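Local atomic coordinates of aminotransferase, class V family protein (Trichomonas vaginalis, PDB entry 5F8V), a protein that probably catalyses pyridoxal-phosphate-dependent amino transfer between O-phospho-L-serine and 2-oxoglutarate, a step of L-serine biosynthesis. Residues 47-52 against 240-245; 132-137 against 292-297; 154-159 against 301-306; 204-209 against 247-252. All coordinates share one frame; numbering follows the deposited sequence.

Contact 1 (47-52 against 240-245)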
# COMPACT_ATOMS: atom_id res chain seq x y z
N HIS A 47 9.33 -16.11 -10.78
CA HIS A 47 9.34 -16.31 -9.33
C HIS A 47 8.21 -15.59 -8.60
O HIS A 47 7.56 -16.20 -7.76
CB HIS A 47 10.68 -15.90 -8.73
CG HIS A 47 11.83 -16.72 -9.21
ND1 HIS A 47 12.80 -16.22 -10.04
CD2 HIS A 47 12.15 -18.02 -8.99
CE1 HIS A 47 13.68 -17.18 -10.31
NE2 HIS A 47 13.31 -18.28 -9.68
N TRP A 48 7.98 -14.32 -8.91
CA TRP A 48 6.91 -13.58 -8.22
C TRP A 48 5.51 -14.11 -8.58
O TRP A 48 4.68 -14.31 -7.69
CB TRP A 48 6.95 -12.06 -8.44
CG TRP A 48 5.79 -11.50 -7.70
CD1 TRP A 48 4.63 -11.00 -8.22
CD2 TRP A 48 5.61 -11.56 -6.29
NE1 TRP A 48 3.75 -10.69 -7.21
CE2 TRP A 48 4.32 -11.03 -6.01
CE3 TRP A 48 6.41 -11.99 -5.22
CZ2 TRP A 48 3.84 -10.90 -4.71
CZ3 TRP A 48 5.92 -11.87 -3.93
CH2 TRP A 48 4.64 -11.33 -3.68
N MET A 49 5.26 -14.32 -9.86
CA MET A 49 3.96 -14.84 -10.29
C MET A 49 3.58 -16.19 -9.64
O MET A 49 2.40 -16.43 -9.41
CB MET A 49 3.89 -14.91 -11.82
CG MET A 49 3.72 -13.53 -12.44
SD MET A 49 3.88 -13.52 -14.23
CE MET A 49 2.36 -14.32 -14.75
N GLU A 50 4.56 -17.03 -9.35
CA GLU A 50 4.33 -18.26 -8.57
C GLU A 50 3.97 -17.96 -7.11
O GLU A 50 3.04 -18.57 -6.57
CB GLU A 50 5.56 -19.16 -8.60
CG GLU A 50 5.78 -19.88 -9.92
CD GLU A 50 6.96 -20.84 -9.88
OE1 GLU A 50 8.06 -20.43 -9.45
OE2 GLU A 50 6.78 -22.01 -10.28
N GLU A 51 4.71 -17.05 -6.47
CA GLU A 51 4.47 -16.70 -5.06
C GLU A 51 3.06 -16.16 -4.85
O GLU A 51 2.37 -16.56 -3.92
CB GLU A 51 5.50 -15.67 -4.57
CG GLU A 51 5.33 -15.19 -3.13
CD GLU A 51 5.56 -16.26 -2.07
OE1 GLU A 51 6.06 -17.36 -2.38
OE2 GLU A 51 5.27 -15.99 -0.89
N GLN A 52 2.64 -15.25 -5.72
CA GLN A 52 1.33 -14.62 -5.58
C GLN A 52 0.21 -15.58 -5.88
O GLN A 52 -0.81 -15.57 -5.20
CB GLN A 52 1.21 -13.39 -6.46
CG GLN A 52 -0.08 -12.63 -6.20
CD GLN A 52 -0.09 -11.25 -6.82
OE1 GLN A 52 0.89 -10.52 -6.72
NE2 GLN A 52 -1.21 -10.88 -7.42
N ASN A 240 -5.26 -10.13 -12.70
CA ASN A 240 -4.70 -10.97 -11.63
C ASN A 240 -4.00 -10.18 -10.51
O ASN A 240 -2.92 -10.56 -10.05
CB ASN A 240 -3.75 -12.02 -12.22
CG ASN A 240 -4.43 -12.93 -13.22
OD1 ASN A 240 -5.32 -13.72 -12.86
ND2 ASN A 240 -4.03 -12.84 -14.49
N CYS A 241 -4.62 -9.07 -10.10
CA CYS A 241 -4.06 -8.10 -9.15
C CYS A 241 -2.68 -7.55 -9.51
O CYS A 241 -1.94 -7.08 -8.64
CB CYS A 241 -4.04 -8.68 -7.73
SG CYS A 241 -5.69 -8.93 -7.10
N MET A 242 -2.36 -7.56 -10.80
CA MET A 242 -1.10 -7.07 -11.32
C MET A 242 -1.38 -6.17 -12.53
O MET A 242 -0.70 -6.25 -13.56
CB MET A 242 -0.16 -8.24 -11.65
CG MET A 242 0.39 -8.92 -10.41
SD MET A 242 1.72 -10.11 -10.72
CE MET A 242 0.80 -11.65 -10.73
N TYR A 243 -2.39 -5.32 -12.39
CA TYR A 243 -2.62 -4.26 -13.35
C TYR A 243 -1.44 -3.31 -13.27
O TYR A 243 -0.92 -2.84 -14.28
CB TYR A 243 -3.93 -3.51 -13.06
CG TYR A 243 -4.07 -2.24 -13.87
CD1 TYR A 243 -3.82 -0.99 -13.30
CD2 TYR A 243 -4.43 -2.29 -15.23
CE1 TYR A 243 -3.92 0.18 -14.05
CE2 TYR A 243 -4.54 -1.12 -15.98
CZ TYR A 243 -4.29 0.10 -15.39
OH TYR A 243 -4.40 1.26 -16.14
N ASN A 244 -1.05 -3.00 -12.03
CA ASN A 244 0.20 -2.30 -11.76
C ASN A 244 0.97 -3.15 -10.76
O ASN A 244 0.61 -4.31 -10.53
CB ASN A 244 -0.08 -0.87 -11.26
CG ASN A 244 -0.69 -0.83 -9.87
OD1 ASN A 244 -1.53 -1.66 -9.50
ND2 ASN A 244 -0.28 0.15 -9.08
N THR A 245 2.05 -2.61 -10.18
CA THR A 245 2.87 -3.39 -9.28
C THR A 245 2.14 -3.64 -7.95
O THR A 245 1.77 -2.69 -7.26
CB THR A 245 4.22 -2.70 -9.00
OG1 THR A 245 4.75 -2.18 -10.23
CG2 THR A 245 5.22 -3.70 -8.41
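The sulfur of Met242 sits against the rim of the Trp48 indole rather than over its face: a Met-aromatic contact in which SD lies close to the ring plane. It is 3.9 Å from Trp48 CD1 and 84° off the normal of the five-membered ring. Trp48 CG is anti to the backbone N (chi1 179°), which carries the root of the indole off helix 46-63. The indole is tied to its own helix one turn on, where Trp48 NE1 donates to Gln52 OE1 at 2.9 Å with the donor tilted from the amide plane. The partner chain is the bend that follows helix 233-238. Asn240, with positive phi, is the C-prime residue of the Schellman motif that ends this helix, and the chain then runs on toward the cofactor pocket of the dimer, where Asn244 and Thr245 hydrogen-bond the pyridoxal-phosphate-bearing lysine of the second subunit. Gln52, an extended side chain, meets Met242 tip to tip. Its NE2 rests 3.6 Å from Cys241 CB and approaches Asn240 O to 3.2 Å, at an angle too poor for a hydrogen bond. Beyond the sulfur, Met242 bends at chi3, and Met242 CE lies 3.9 Å from Met49 CG. Ile251 and Tyr252 of helix 248-263 also pack on Trp48, while Arg44 NH1 holds Met242 O.

Contact 2 (132-137 against 292-297); sequences NPVEVP and VNRIKP
Val134 and Glu135 meet Lys296 in a loop-to-loop contact, partly buried and made of one main-chain bond, one salt bridge and some aliphatic packing. In this class-V aminotransferase it joins the loop between strands 121-124 and 148-154 of the large mixed sheet to the chain that leads from helix 267-286 into strand 304-307. An Asx turn shapes the second loop: Ile295 N donates to Asn293 OD1, reaching it from above the amide plane. One residue further on, Lys296 N bonds to Val134 O at 3.0 Å and almost straight, 175° at the hydrogen. The same carbonyl lies 3.6 Å from Ile295 CA in a CA-H...O contact. Ile295 CD1 presses close to Pro133 O, 3.1 Å away, and the Ile295 side chain also packs on Ile162. Val134 CG1 lies 4.0 Å from Arg294 CB, while the guanidinium of Arg294 goes to Glu314 in a salt bridge of its own. Glu135 and Lys296 run side by side, pointing the same way, and the lysine chain is extended beyond CG. Its NZ reaches Glu135 OE1 at 2.7 Å, coming from 51° above the carboxylate plane.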
# COMPACT_ATOMS: atom_id res chain seq x y z
N ASN A 132 -20.83 4.49 24.23
CA ASN A 132 -20.35 3.19 24.71
C ASN A 132 -21.42 2.10 24.57
O ASN A 132 -22.09 1.76 25.54
CB ASN A 132 -19.91 3.29 26.17
CG ASN A 132 -18.82 4.32 26.36
OD1 ASN A 132 -17.75 4.21 25.78
ND2 ASN A 132 -19.10 5.35 27.17
N PRO A 133 -21.59 1.55 23.35
CA PRO A 133 -22.59 0.49 23.19
C PRO A 133 -22.21 -0.77 23.95
O PRO A 133 -21.03 -1.05 24.10
CB PRO A 133 -22.61 0.24 21.68
CG PRO A 133 -21.28 0.71 21.20
CD PRO A 133 -20.93 1.87 22.07
N VAL A 134 -23.21 -1.48 24.44
CA VAL A 134 -23.03 -2.74 25.17
C VAL A 134 -23.41 -3.96 24.33
O VAL A 134 -23.27 -5.09 24.79
CB VAL A 134 -23.82 -2.75 26.50
CG1 VAL A 134 -23.49 -1.51 27.33
CG2 VAL A 134 -25.33 -2.86 26.27
N GLU A 135 -23.89 -3.73 23.11
CA GLU A 135 -24.44 -4.79 22.27
C GLU A 135 -24.61 -4.27 20.85
O GLU A 135 -24.54 -3.06 20.60
CB GLU A 135 -25.80 -5.27 22.83
CG GLU A 135 -26.87 -4.18 22.92
CD GLU A 135 -28.16 -4.63 23.61
OE1 GLU A 135 -28.39 -5.84 23.81
OE2 GLU A 135 -28.97 -3.74 23.95
N VAL A 136 -24.83 -5.19 19.91
CA VAL A 136 -25.38 -4.85 18.60
C VAL A 136 -26.89 -4.66 18.81
O VAL A 136 -27.52 -5.51 19.45
CB VAL A 136 -25.13 -5.97 17.58
CG1 VAL A 136 -25.86 -5.69 16.26
CG2 VAL A 136 -23.63 -6.13 17.35
N PRO A 137 -27.48 -3.56 18.29
CA PRO A 137 -28.92 -3.37 18.44
C PRO A 137 -29.72 -4.55 17.89
O PRO A 137 -29.30 -5.18 16.91
CB PRO A 137 -29.20 -2.10 17.63
CG PRO A 137 -27.91 -1.36 17.68
CD PRO A 137 -26.86 -2.42 17.59
N VAL A 292 -13.79 -3.33 34.84
CA VAL A 292 -15.13 -3.63 34.31
C VAL A 292 -15.13 -3.62 32.78
O VAL A 292 -14.42 -2.83 32.15
CB VAL A 292 -16.19 -2.60 34.80
CG1 VAL A 292 -16.30 -2.62 36.31
CG2 VAL A 292 -15.89 -1.19 34.29
N ASN A 293 -15.94 -4.50 32.20
CA ASN A 293 -16.25 -4.49 30.77
C ASN A 293 -17.76 -4.68 30.66
O ASN A 293 -18.30 -5.60 31.26
CB ASN A 293 -15.50 -5.60 30.02
CG ASN A 293 -16.05 -5.86 28.61
OD1 ASN A 293 -17.18 -6.32 28.44
ND2 ASN A 293 -15.23 -5.59 27.60
N ARG A 294 -18.40 -3.81 29.88
CA ARG A 294 -19.87 -3.72 29.80
C ARG A 294 -20.51 -4.55 28.69
O ARG A 294 -21.73 -4.66 28.64
CB ARG A 294 -20.30 -2.26 29.56
CG ARG A 294 -20.62 -1.47 30.81
CD ARG A 294 -21.18 -0.10 30.45
NE ARG A 294 -21.02 0.87 31.53
CZ ARG A 294 -21.29 2.17 31.44
NH1 ARG A 294 -21.75 2.70 30.31
NH2 ARG A 294 -21.09 2.96 32.49
N ILE A 295 -19.70 -5.10 27.79
CA ILE A 295 -20.24 -5.72 26.58
C ILE A 295 -20.91 -7.03 26.99
O ILE A 295 -20.34 -7.82 27.75
CB ILE A 295 -19.15 -5.98 25.52
CG1 ILE A 295 -18.40 -4.68 25.17
CG2 ILE A 295 -19.75 -6.63 24.27
CD1 ILE A 295 -19.27 -3.49 24.81
N LYS A 296 -22.14 -7.24 26.51
CA LYS A 296 -22.87 -8.47 26.83
C LYS A 296 -22.10 -9.67 26.29
O LYS A 296 -21.49 -9.58 25.23
CB LYS A 296 -24.29 -8.44 26.25
CG LYS A 296 -25.23 -7.50 27.00
CD LYS A 296 -26.64 -7.53 26.45
CE LYS A 296 -27.46 -6.37 27.01
NZ LYS A 296 -28.85 -6.31 26.46
N PRO A 297 -22.08 -10.79 27.05
CA PRO A 297 -21.24 -11.96 26.71
C PRO A 297 -21.43 -12.48 25.28
O PRO A 297 -20.46 -12.90 24.64
CB PRO A 297 -21.65 -13.02 27.75
CG PRO A 297 -22.97 -12.56 28.29
CD PRO A 297 -22.93 -11.07 28.23

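Contact 3 (154-159 against 301-306)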
# COMPACT_ATOMS: atom_id res chain seq x y z
N CYS A 154 -19.48 -4.23 10.26
CA CYS A 154 -18.17 -4.57 10.78
C CYS A 154 -18.29 -5.79 11.68
O CYS A 154 -18.97 -5.75 12.72
CB CYS A 154 -17.59 -3.41 11.57
SG CYS A 154 -15.90 -3.69 12.09
N ASP A 155 -17.65 -6.88 11.29
CA ASP A 155 -17.77 -8.13 12.04
C ASP A 155 -17.14 -8.03 13.42
O ASP A 155 -17.64 -8.65 14.36
CB ASP A 155 -17.17 -9.29 11.25
CG ASP A 155 -17.74 -10.62 11.66
OD1 ASP A 155 -18.98 -10.76 11.70
OD2 ASP A 155 -16.96 -11.55 11.93
N ASN A 156 -16.06 -7.26 13.56
CA ASN A 156 -15.41 -7.05 14.85
C ASN A 156 -14.99 -5.59 15.06
O ASN A 156 -14.08 -5.10 14.39
CB ASN A 156 -14.20 -7.99 15.00
CG ASN A 156 -13.53 -7.85 16.35
OD1 ASN A 156 -14.08 -8.28 17.37
ND2 ASN A 156 -12.38 -7.20 16.38
N GLU A 157 -15.67 -4.89 15.97
CA GLU A 157 -15.33 -3.49 16.26
C GLU A 157 -14.20 -3.46 17.29
O GLU A 157 -14.36 -3.88 18.43
CB GLU A 157 -16.55 -2.70 16.71
CG GLU A 157 -17.50 -2.36 15.57
CD GLU A 157 -17.03 -1.23 14.67
OE1 GLU A 157 -15.97 -0.63 14.93
OE2 GLU A 157 -17.74 -0.90 13.68
N THR A 158 -13.05 -2.97 16.83
CA THR A 158 -11.77 -3.06 17.53
C THR A 158 -11.75 -2.21 18.82
O THR A 158 -11.20 -2.64 19.85
CB THR A 158 -10.64 -2.63 16.54
OG1 THR A 158 -10.88 -3.27 15.28
CG2 THR A 158 -9.28 -3.03 17.00
N ILE A 159 -12.36 -1.03 18.77
CA ILE A 159 -12.34 -0.08 19.89
C ILE A 159 -13.40 -0.42 20.95
O ILE A 159 -13.15 -0.30 22.16
CB ILE A 159 -12.48 1.37 19.39
CG1 ILE A 159 -11.33 1.71 18.44
CG2 ILE A 159 -12.53 2.36 20.55
CD1 ILE A 159 -11.58 2.92 17.56
N SER A 301 -15.95 -9.50 21.97
CA SER A 301 -14.90 -9.81 21.02
C SER A 301 -13.87 -10.76 21.60
O SER A 301 -13.50 -10.65 22.78
CB SER A 301 -14.22 -8.52 20.56
OG SER A 301 -13.13 -8.76 19.69
N ARG A 302 -13.43 -11.71 20.77
CA ARG A 302 -12.30 -12.56 21.11
C ARG A 302 -10.98 -11.84 20.85
O ARG A 302 -9.96 -12.25 21.38
CB ARG A 302 -12.30 -13.86 20.29
CG ARG A 302 -13.53 -14.75 20.46
CD ARG A 302 -13.72 -15.71 19.29
NE ARG A 302 -13.71 -14.96 18.03
CZ ARG A 302 -12.83 -15.10 17.03
NH1 ARG A 302 -11.89 -16.04 17.05
NH2 ARG A 302 -12.93 -14.29 15.98
N MET A 303 -11.00 -10.81 20.01
CA MET A 303 -9.79 -10.16 19.49
C MET A 303 -9.41 -8.89 20.24
O MET A 303 -8.22 -8.59 20.38
CB MET A 303 -9.99 -9.80 18.02
CG MET A 303 -10.27 -10.97 17.07
SD MET A 303 -8.82 -12.01 16.75
CE MET A 303 -9.08 -13.28 17.97
N ASN A 304 -10.40 -8.12 20.69
CA ASN A 304 -10.16 -6.84 21.36
C ASN A 304 -11.01 -6.77 22.62
O ASN A 304 -12.24 -6.85 22.55
CB ASN A 304 -10.50 -5.68 20.42
CG ASN A 304 -9.80 -5.79 19.07
OD1 ASN A 304 -10.35 -6.37 18.13
ND2 ASN A 304 -8.56 -5.28 18.99
N MET A 305 -10.35 -6.64 23.76
CA MET A 305 -11.00 -6.71 25.05
C MET A 305 -10.78 -5.39 25.78
O MET A 305 -9.83 -5.27 26.55
CB MET A 305 -10.39 -7.87 25.86
CG MET A 305 -10.85 -9.22 25.35
SD MET A 305 -9.57 -10.45 25.15
CE MET A 305 -8.98 -10.09 23.50
N PRO A 306 -11.65 -4.39 25.52
CA PRO A 306 -11.57 -3.18 26.32
C PRO A 306 -11.97 -3.46 27.77
O PRO A 306 -12.72 -4.40 28.05
CB PRO A 306 -12.54 -2.19 25.65
CG PRO A 306 -13.38 -3.01 24.74
CD PRO A 306 -12.67 -4.30 24.46
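Asn156 faces Ser301 and Asn304, and following its side chain outward traces most of the contact. From CB the chain goes to CG anti to the backbone N (chi1 -177°), which points CG toward 301-306. Asn156 CG comes within 3.5 Å of Ser301 OG, and there the amide forks. OD1 accepts from Ser301 OG at 2.6 Å, in the carbonyl plane and on a lone pair. ND2 passes close to Met303 CB and donates to Asn304 OD1 at 2.8 Å; that acceptor lies in the plane of the Asn156 amide, and the two amide planes differ by only 25°. A further partner of ND2 is Ser180 OG. Ser301 is itself held by its own segment: OG accepts from Met303 N and Asn304 N, each at 3.0 Å, an ST turn and an ST motif that lead the chain into strand 304-307. Three hydrogen bonds thus grip this buried hydroxyl and fix its direction. In this fold-type I pyridoxal-phosphate enzyme, the 154-159 segment follows strand 148-154 of the central sheet and reaches the cofactor: Thr158 OG1 hydrogen-bonds O3 of the modified lysine at position 202, and Ser180 is its strongest polar partner. Thr158 also touches Asn304, its methyl CG2 packed tightly on the Asn304 amide, 3.1 Å from Asn304 ND2. Further along, Pro306 brings CG to 3.7 Å from Ile159 O, and the carbonyl of Pro306 is taken by Asn293 ND2.

Contact 4 (204-209 against 247-252)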
# COMPACT_ATOMS: atom_id res chain seq x y z
N PHE A 204 -2.66 -10.55 9.50
CA PHE A 204 -1.79 -11.15 8.49
C PHE A 204 -0.71 -10.22 7.92
O PHE A 204 -0.35 -10.32 6.74
CB PHE A 204 -2.61 -11.88 7.39
CG PHE A 204 -3.58 -11.02 6.64
CD1 PHE A 204 -4.78 -10.62 7.24
CD2 PHE A 204 -3.33 -10.62 5.34
CE1 PHE A 204 -5.69 -9.82 6.55
CE2 PHE A 204 -4.22 -9.82 4.65
CZ PHE A 204 -5.41 -9.42 5.25
N GLY A 205 -0.17 -9.34 8.76
CA GLY A 205 1.16 -8.78 8.55
C GLY A 205 1.30 -7.29 8.33
O GLY A 205 1.07 -6.50 9.24
N LEU A 206 1.70 -6.90 7.12
CA LEU A 206 2.15 -5.53 6.87
C LEU A 206 1.01 -4.60 6.62
O LEU A 206 0.10 -4.93 5.87
CB LEU A 206 3.07 -5.46 5.65
CG LEU A 206 4.56 -5.62 5.94
CD1 LEU A 206 4.94 -7.08 6.13
CD2 LEU A 206 5.34 -4.99 4.80
N ALA A 207 1.09 -3.41 7.22
CA ALA A 207 0.20 -2.31 6.85
C ALA A 207 0.52 -1.86 5.43
O ALA A 207 1.66 -1.97 4.98
CB ALA A 207 0.36 -1.15 7.82
N GLY A 208 -0.49 -1.33 4.76
CA GLY A 208 -0.38 -0.89 3.37
C GLY A 208 -1.09 -1.79 2.37
O GLY A 208 -1.17 -1.44 1.19
N MET A 209 -1.61 -2.93 2.84
CA MET A 209 -2.22 -3.94 1.98
C MET A 209 -3.52 -4.48 2.58
O MET A 209 -3.63 -4.64 3.80
CB MET A 209 -1.24 -5.11 1.75
CG MET A 209 -1.73 -6.20 0.80
SD MET A 209 -2.62 -7.56 1.58
CE MET A 209 -1.24 -8.48 2.25
N PRO A 247 1.77 -4.92 -3.90
CA PRO A 247 2.68 -4.74 -2.76
C PRO A 247 3.34 -6.06 -2.38
O PRO A 247 2.89 -6.75 -1.47
CB PRO A 247 1.74 -4.22 -1.66
CG PRO A 247 0.41 -4.82 -1.99
CD PRO A 247 0.36 -4.91 -3.49
N THR A 248 4.41 -6.39 -3.11
CA THR A 248 4.95 -7.76 -3.13
C THR A 248 5.42 -8.26 -1.76
O THR A 248 5.10 -9.39 -1.36
CB THR A 248 6.09 -7.90 -4.17
OG1 THR A 248 7.06 -6.88 -3.96
CG2 THR A 248 5.56 -7.77 -5.59
N PHE A 249 6.16 -7.44 -1.03
CA PHE A 249 6.64 -7.86 0.29
C PHE A 249 5.50 -8.16 1.25
O PHE A 249 5.58 -9.10 2.05
CB PHE A 249 7.62 -6.85 0.90
CG PHE A 249 8.38 -7.39 2.08
CD1 PHE A 249 7.94 -7.15 3.38
CD2 PHE A 249 9.52 -8.16 1.90
CE1 PHE A 249 8.64 -7.65 4.48
CE2 PHE A 249 10.22 -8.66 2.99
CZ PHE A 249 9.78 -8.42 4.28
N ALA A 250 4.41 -7.39 1.17
CA ALA A 250 3.25 -7.62 2.02
C ALA A 250 2.57 -8.96 1.70
O ALA A 250 2.13 -9.67 2.61
CB ALA A 250 2.26 -6.47 1.89
N ILE A 251 2.50 -9.30 0.41
CA ILE A 251 1.85 -10.53 -0.04
C ILE A 251 2.68 -11.74 0.35
O ILE A 251 2.16 -12.70 0.90
CB ILE A 251 1.57 -10.50 -1.56
CG1 ILE A 251 0.53 -9.42 -1.89
CG2 ILE A 251 1.06 -11.86 -2.06
CD1 ILE A 251 0.64 -8.87 -3.30
N TYR A 252 3.97 -11.68 0.04
CA TYR A 252 4.97 -12.67 0.48
C TYR A 252 4.89 -12.91 1.99
O TYR A 252 4.90 -14.06 2.44
CB TYR A 252 6.39 -12.22 0.07
CG TYR A 252 7.53 -12.67 0.96
CD1 TYR A 252 8.18 -13.88 0.74
CD2 TYR A 252 7.97 -11.88 2.02
CE1 TYR A 252 9.23 -14.28 1.54
CE2 TYR A 252 9.01 -12.28 2.85
CZ TYR A 252 9.64 -13.48 2.60
OH TYR A 252 10.67 -13.88 3.42
O HOH W 1 1.96 -8.87 5.25
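Met209 places its CG anti to the backbone N (chi1 -176°), beside Pro247, and then folds at chi2 and chi3, so that CE comes to the first turn of helix 248-263, 3.6 Å from Ala250 O. Phe249 CG is likewise anti to the backbone N (chi1 -166°), and the ring that follows meets Leu206. There the leucine crosses the aromatic side chain at about a right angle, and Leu206 CD2 meets the ring at its edge, in plane, 3.7 Å from Phe249 CD1. Between these two outposts the small Ala250 lets the loop come close: its CB is 4.0 Å from Leu206 CB and 3.8 Å from Met209 CB. The Met209 and Pro247 side chains cross at about a right angle, Met209 CG 3.8 Å from Pro247 CG, beside the N-cap position that proline occupies. The loop follows the cofactor-bearing lysine and leads into strand 209-215 of the central sheet; its turns pass through Gly205 and Gly208, whose positive phi would push a side chain against the preceding carbonyl O. The contact also borders the dimer interface, where Phe249 stacks on Phe249 of the second subunit and Leu206 packs on that same ring. No hydrogen bond passes directly between the two segments. Instead a single water accepts from Leu206 N at 2.7 Å and donates to Phe204 O and to Ala250 O, the latter at 2.8 Å. The chemistry implies packing of apolar side chains for most of the area, while the polar link is indirect: one water joins Leu206 N and Phe204 O of the loop to Ala250 O of the helix.

Overall arrangement
From the N terminus, the chain passes 47-52, 132-137, 154-159 and 204-209 before any contact closes. Contact 1 closes at 240-245, contact 4 at 247-252, contact 2 at 292-297 and contact 3 at 301-306. Contact 1 therefore crosses each of the others, contacts 2 and 3 cross, and contact 4 is nested inside the loops of both. Contact 1 ties helix 46-63 to the loop before helix 248-263, and contact 4 ties the loop before strand 209-215 to that helix; the two touch, and both meet the second subunit. Contacts 2 and 3, centres about 11 Å apart, tie segments flanking central-sheet strands to the chain entering strand 304-307. Contacts 1 and 2 lie on opposite sides of the chain's centre.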